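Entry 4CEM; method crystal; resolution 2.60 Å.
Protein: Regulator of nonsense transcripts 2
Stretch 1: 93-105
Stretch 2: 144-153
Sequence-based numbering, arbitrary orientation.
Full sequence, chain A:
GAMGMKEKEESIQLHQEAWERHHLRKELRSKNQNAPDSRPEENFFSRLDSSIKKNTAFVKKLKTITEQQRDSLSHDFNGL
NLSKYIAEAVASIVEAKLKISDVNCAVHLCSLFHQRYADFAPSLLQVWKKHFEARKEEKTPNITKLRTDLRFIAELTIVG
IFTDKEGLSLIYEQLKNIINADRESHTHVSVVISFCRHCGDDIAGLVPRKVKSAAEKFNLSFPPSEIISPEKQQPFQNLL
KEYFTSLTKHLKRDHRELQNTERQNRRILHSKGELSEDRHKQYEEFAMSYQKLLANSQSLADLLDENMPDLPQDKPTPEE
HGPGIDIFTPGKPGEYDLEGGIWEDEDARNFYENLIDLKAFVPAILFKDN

Stretch 1, residues 93-105: IVEAKLKISDVNC
Stretch 2 144-153: TKLRTDLRFI

Two helical segments joined by a non-helical turn, the first running roughly against a continuous helix and the second roughly along it, pack on that helix in this region of Regulator of nonsense transcripts 2. Here the continuous helix meets the turn with a lysine, and beside it with a phenylalanine ring, a threonine methyl and two arginines. Residues 144-153 are helical throughout. In the first stretch a helix runs through E95, A96 leaves helical phi/psi (-46/136), L98 is extended (-99/135), and a second helix is regular at V103-C105. The register pairs V94 with D149 (CA-CA 8.2 Å), I100 with T148 (6.8 Å) and V103 with F152 (6.5 Å). The contact buries 631 Å², both sides summed.

K145 serves the turn. Its CA-to-CB bond points sideways, but chi angles t, p, t, p bring its end nearer, so that NZ donates a hydrogen bond to V94 O at 2.8 Å. The same NZ forms a salt bridge with D149 OD1 at 2.9 Å, one turn along its own helix, where D149 has chi1 m. K145 CE lies 3.4 Å from both E95 O and A96 O, so the lysine's end sits among three successive carbonyls.

F152, chi1 t and chi2 -4°, also begins sideways and reaches inward, its ring meeting I93 CG2 (CZ, 3.9 Å), L98 CD1 (CE2, 3.7 Å) and V103 CG1 (CD1, 4.3 Å). L98 (m, t) and V103 (t) point toward the helix; T148, chi1 m, packs its CG2 3.6 Å from V103 CG2 and 4.0 Å from L98 CB, while its OG1 bonds weakly to T144 O at 3.4 Å.

R151 is almost fully extended, chi1 to chi3 all t, which carries NH1 to 2.8 Å from I100 O and lays one guanidinium face over V103 CB, 4.1 Å from CZ. R147 instead bends at chi3 (p), and I100 CD1 meets the edge of its guanidinium, 3.6 Å from NH2.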

# COMPACT_ATOMS: atom_id res chain seq x y z
N ILE A 93 8.48 -14.87 -2.50
CA ILE A 93 8.31 -13.41 -2.47
C ILE A 93 6.84 -13.01 -2.33
O ILE A 93 6.51 -12.14 -1.53
CB ILE A 93 8.94 -12.75 -3.72
CG1 ILE A 93 10.47 -12.85 -3.67
CG2 ILE A 93 8.52 -11.29 -3.84
CD1 ILE A 93 11.15 -12.56 -4.99
N VAL A 94 5.95 -13.63 -3.09
CA VAL A 94 4.54 -13.26 -3.03
C VAL A 94 3.87 -13.68 -1.71
O VAL A 94 3.03 -12.95 -1.18
CB VAL A 94 3.74 -13.84 -4.21
CG1 VAL A 94 2.26 -13.52 -4.06
CG2 VAL A 94 4.28 -13.29 -5.52
N GLU A 95 4.26 -14.82 -1.16
CA GLU A 95 3.66 -15.33 0.08
C GLU A 95 4.25 -14.67 1.34
O GLU A 95 3.55 -14.52 2.33
CB GLU A 95 3.83 -16.85 0.17
CG GLU A 95 3.06 -17.61 -0.91
CD GLU A 95 3.71 -18.94 -1.31
OE1 GLU A 95 4.81 -19.28 -0.79
OE2 GLU A 95 3.13 -19.64 -2.17
N ALA A 96 5.52 -14.30 1.29
CA ALA A 96 6.21 -13.71 2.43
C ALA A 96 5.39 -12.61 3.12
O ALA A 96 4.79 -11.77 2.46
CB ALA A 96 7.55 -13.15 2.00
N LYS A 97 5.36 -12.64 4.45
CA LYS A 97 4.62 -11.65 5.24
C LYS A 97 5.55 -10.52 5.63
O LYS A 97 6.39 -10.67 6.52
CB LYS A 97 4.02 -12.32 6.48
CG LYS A 97 2.99 -13.39 6.15
CD LYS A 97 2.98 -14.50 7.20
CE LYS A 97 2.12 -15.68 6.76
NZ LYS A 97 2.37 -16.88 7.60
N LEU A 98 5.42 -9.39 4.95
CA LEU A 98 6.32 -8.26 5.12
C LEU A 98 5.73 -7.22 6.05
O LEU A 98 4.56 -6.86 5.91
CB LEU A 98 6.59 -7.61 3.76
CG LEU A 98 7.26 -8.47 2.69
CD1 LEU A 98 7.05 -7.87 1.30
CD2 LEU A 98 8.75 -8.62 2.98
N LYS A 99 6.52 -6.72 6.98
CA LYS A 99 6.12 -5.55 7.74
C LYS A 99 6.23 -4.31 6.87
O LYS A 99 6.98 -4.28 5.89
CB LYS A 99 6.99 -5.36 8.97
CG LYS A 99 6.95 -6.52 9.95
CD LYS A 99 8.14 -6.47 10.91
CE LYS A 99 8.48 -7.86 11.42
NZ LYS A 99 9.96 -8.07 11.38
N ILE A 100 5.50 -3.28 7.25
CA ILE A 100 5.55 -2.00 6.56
C ILE A 100 7.00 -1.61 6.24
O ILE A 100 7.30 -1.19 5.14
CB ILE A 100 4.87 -0.90 7.41
CG1 ILE A 100 3.38 -1.21 7.62
CG2 ILE A 100 5.03 0.46 6.76
CD1 ILE A 100 2.90 -1.04 9.05
N SER A 101 7.89 -1.79 7.21
CA SER A 101 9.28 -1.36 7.08
C SER A 101 10.17 -2.30 6.24
O SER A 101 11.33 -1.97 5.99
CB SER A 101 9.91 -1.20 8.47
OG SER A 101 10.01 -2.43 9.15
N ASP A 102 9.64 -3.45 5.83
CA ASP A 102 10.42 -4.44 5.08
C ASP A 102 10.21 -4.36 3.56
O ASP A 102 10.98 -4.95 2.80
CB ASP A 102 10.07 -5.86 5.56
CG ASP A 102 10.64 -6.17 6.94
OD1 ASP A 102 11.79 -5.77 7.24
OD2 ASP A 102 9.94 -6.86 7.73
N VAL A 103 9.17 -3.65 3.11
CA VAL A 103 8.80 -3.64 1.69
C VAL A 103 9.91 -3.10 0.77
O VAL A 103 10.14 -3.64 -0.31
CB VAL A 103 7.50 -2.87 1.44
CG1 VAL A 103 7.19 -2.80 -0.05
CG2 VAL A 103 6.34 -3.51 2.19
N ASN A 104 10.61 -2.05 1.21
CA ASN A 104 11.74 -1.54 0.43
C ASN A 104 12.81 -2.59 0.18
O ASN A 104 13.37 -2.65 -0.90
CB ASN A 104 12.37 -0.32 1.09
CG ASN A 104 11.56 0.96 0.87
OD1 ASN A 104 10.80 1.09 -0.10
ND2 ASN A 104 11.74 1.93 1.77
N CYS A 105 13.11 -3.42 1.18
CA CYS A 105 14.08 -4.50 1.00
C CYS A 105 13.59 -5.49 -0.06
O CYS A 105 14.34 -5.84 -0.98
CB CYS A 105 14.35 -5.24 2.30
SG CYS A 105 15.57 -6.57 2.14
N THR A 144 -4.52 -7.53 6.62
CA THR A 144 -3.13 -7.22 6.94
C THR A 144 -2.19 -7.49 5.75
O THR A 144 -1.34 -6.66 5.44
CB THR A 144 -2.66 -8.05 8.16
OG1 THR A 144 -3.64 -7.98 9.20
CG2 THR A 144 -1.33 -7.54 8.69
N LYS A 145 -2.37 -8.63 5.09
CA LYS A 145 -1.54 -9.00 3.94
C LYS A 145 -1.94 -8.22 2.68
O LYS A 145 -1.06 -7.73 1.96
CB LYS A 145 -1.62 -10.51 3.70
CG LYS A 145 -0.84 -11.04 2.50
CD LYS A 145 0.67 -10.91 2.67
CE LYS A 145 1.42 -11.90 1.77
NZ LYS A 145 0.93 -11.93 0.36
N LEU A 146 -3.24 -8.09 2.42
CA LEU A 146 -3.72 -7.29 1.29
C LEU A 146 -3.23 -5.84 1.38
O LEU A 146 -2.95 -5.21 0.36
CB LEU A 146 -5.25 -7.31 1.19
CG LEU A 146 -5.88 -6.43 0.10
CD1 LEU A 146 -5.49 -6.88 -1.31
CD2 LEU A 146 -7.39 -6.41 0.25
N ARG A 147 -3.12 -5.30 2.60
CA ARG A 147 -2.60 -3.94 2.76
C ARG A 147 -1.20 -3.84 2.19
O ARG A 147 -0.94 -3.03 1.29
CB ARG A 147 -2.59 -3.52 4.23
CG ARG A 147 -2.23 -2.06 4.41
CD ARG A 147 -2.53 -1.54 5.80
NE ARG A 147 -1.40 -1.76 6.68
CZ ARG A 147 -1.33 -2.69 7.63
NH1 ARG A 147 -2.34 -3.52 7.88
NH2 ARG A 147 -0.22 -2.78 8.36
N THR A 148 -0.30 -4.68 2.70
CA THR A 148 1.08 -4.68 2.24
C THR A 148 1.15 -5.05 0.76
O THR A 148 1.87 -4.41 -0.01
CB THR A 148 1.93 -5.65 3.07
OG1 THR A 148 1.71 -5.39 4.46
CG2 THR A 148 3.41 -5.46 2.77
N ASP A 149 0.41 -6.08 0.37
CA ASP A 149 0.40 -6.53 -1.03
C ASP A 149 0.14 -5.37 -1.97
O ASP A 149 0.84 -5.18 -2.97
CB ASP A 149 -0.66 -7.61 -1.27
CG ASP A 149 -0.25 -8.98 -0.74
OD1 ASP A 149 0.81 -9.09 -0.09
OD2 ASP A 149 -1.00 -9.96 -0.99
N LEU A 150 -0.89 -4.58 -1.65
CA LEU A 150 -1.27 -3.47 -2.51
C LEU A 150 -0.12 -2.46 -2.60
O LEU A 150 0.22 -2.01 -3.69
CB LEU A 150 -2.55 -2.79 -2.01
CG LEU A 150 -3.21 -1.86 -3.03
CD1 LEU A 150 -3.82 -2.65 -4.17
CD2 LEU A 150 -4.27 -0.99 -2.36
N ARG A 151 0.49 -2.14 -1.47
CA ARG A 151 1.63 -1.25 -1.49
C ARG A 151 2.77 -1.86 -2.30
O ARG A 151 3.44 -1.17 -3.07
CB ARG A 151 2.12 -0.96 -0.08
CG ARG A 151 3.44 -0.19 -0.06
CD ARG A 151 3.98 -0.07 1.35
NE ARG A 151 5.28 0.57 1.36
CZ ARG A 151 6.00 0.78 2.45
NH1 ARG A 151 5.55 0.40 3.64
NH2 ARG A 151 7.18 1.38 2.37
N PHE A 152 2.98 -3.16 -2.10
CA PHE A 152 4.07 -3.88 -2.75
C PHE A 152 3.90 -3.83 -4.28
O PHE A 152 4.79 -3.35 -4.97
CB PHE A 152 4.12 -5.32 -2.24
CG PHE A 152 5.41 -6.07 -2.55
CD1 PHE A 152 6.43 -5.53 -3.33
CD2 PHE A 152 5.58 -7.36 -2.05
CE1 PHE A 152 7.57 -6.26 -3.60
CE2 PHE A 152 6.73 -8.09 -2.33
CZ PHE A 152 7.72 -7.53 -3.10
N ILE A 153 2.75 -4.27 -4.80
CA ILE A 153 2.54 -4.23 -6.26
C ILE A 153 2.58 -2.80 -6.81
O ILE A 153 3.01 -2.58 -7.96
CB ILE A 153 1.26 -4.96 -6.73
CG1 ILE A 153 -0.00 -4.27 -6.23
CG2 ILE A 153 1.27 -6.43 -6.30
CD1 ILE A 153 -1.27 -4.90 -6.76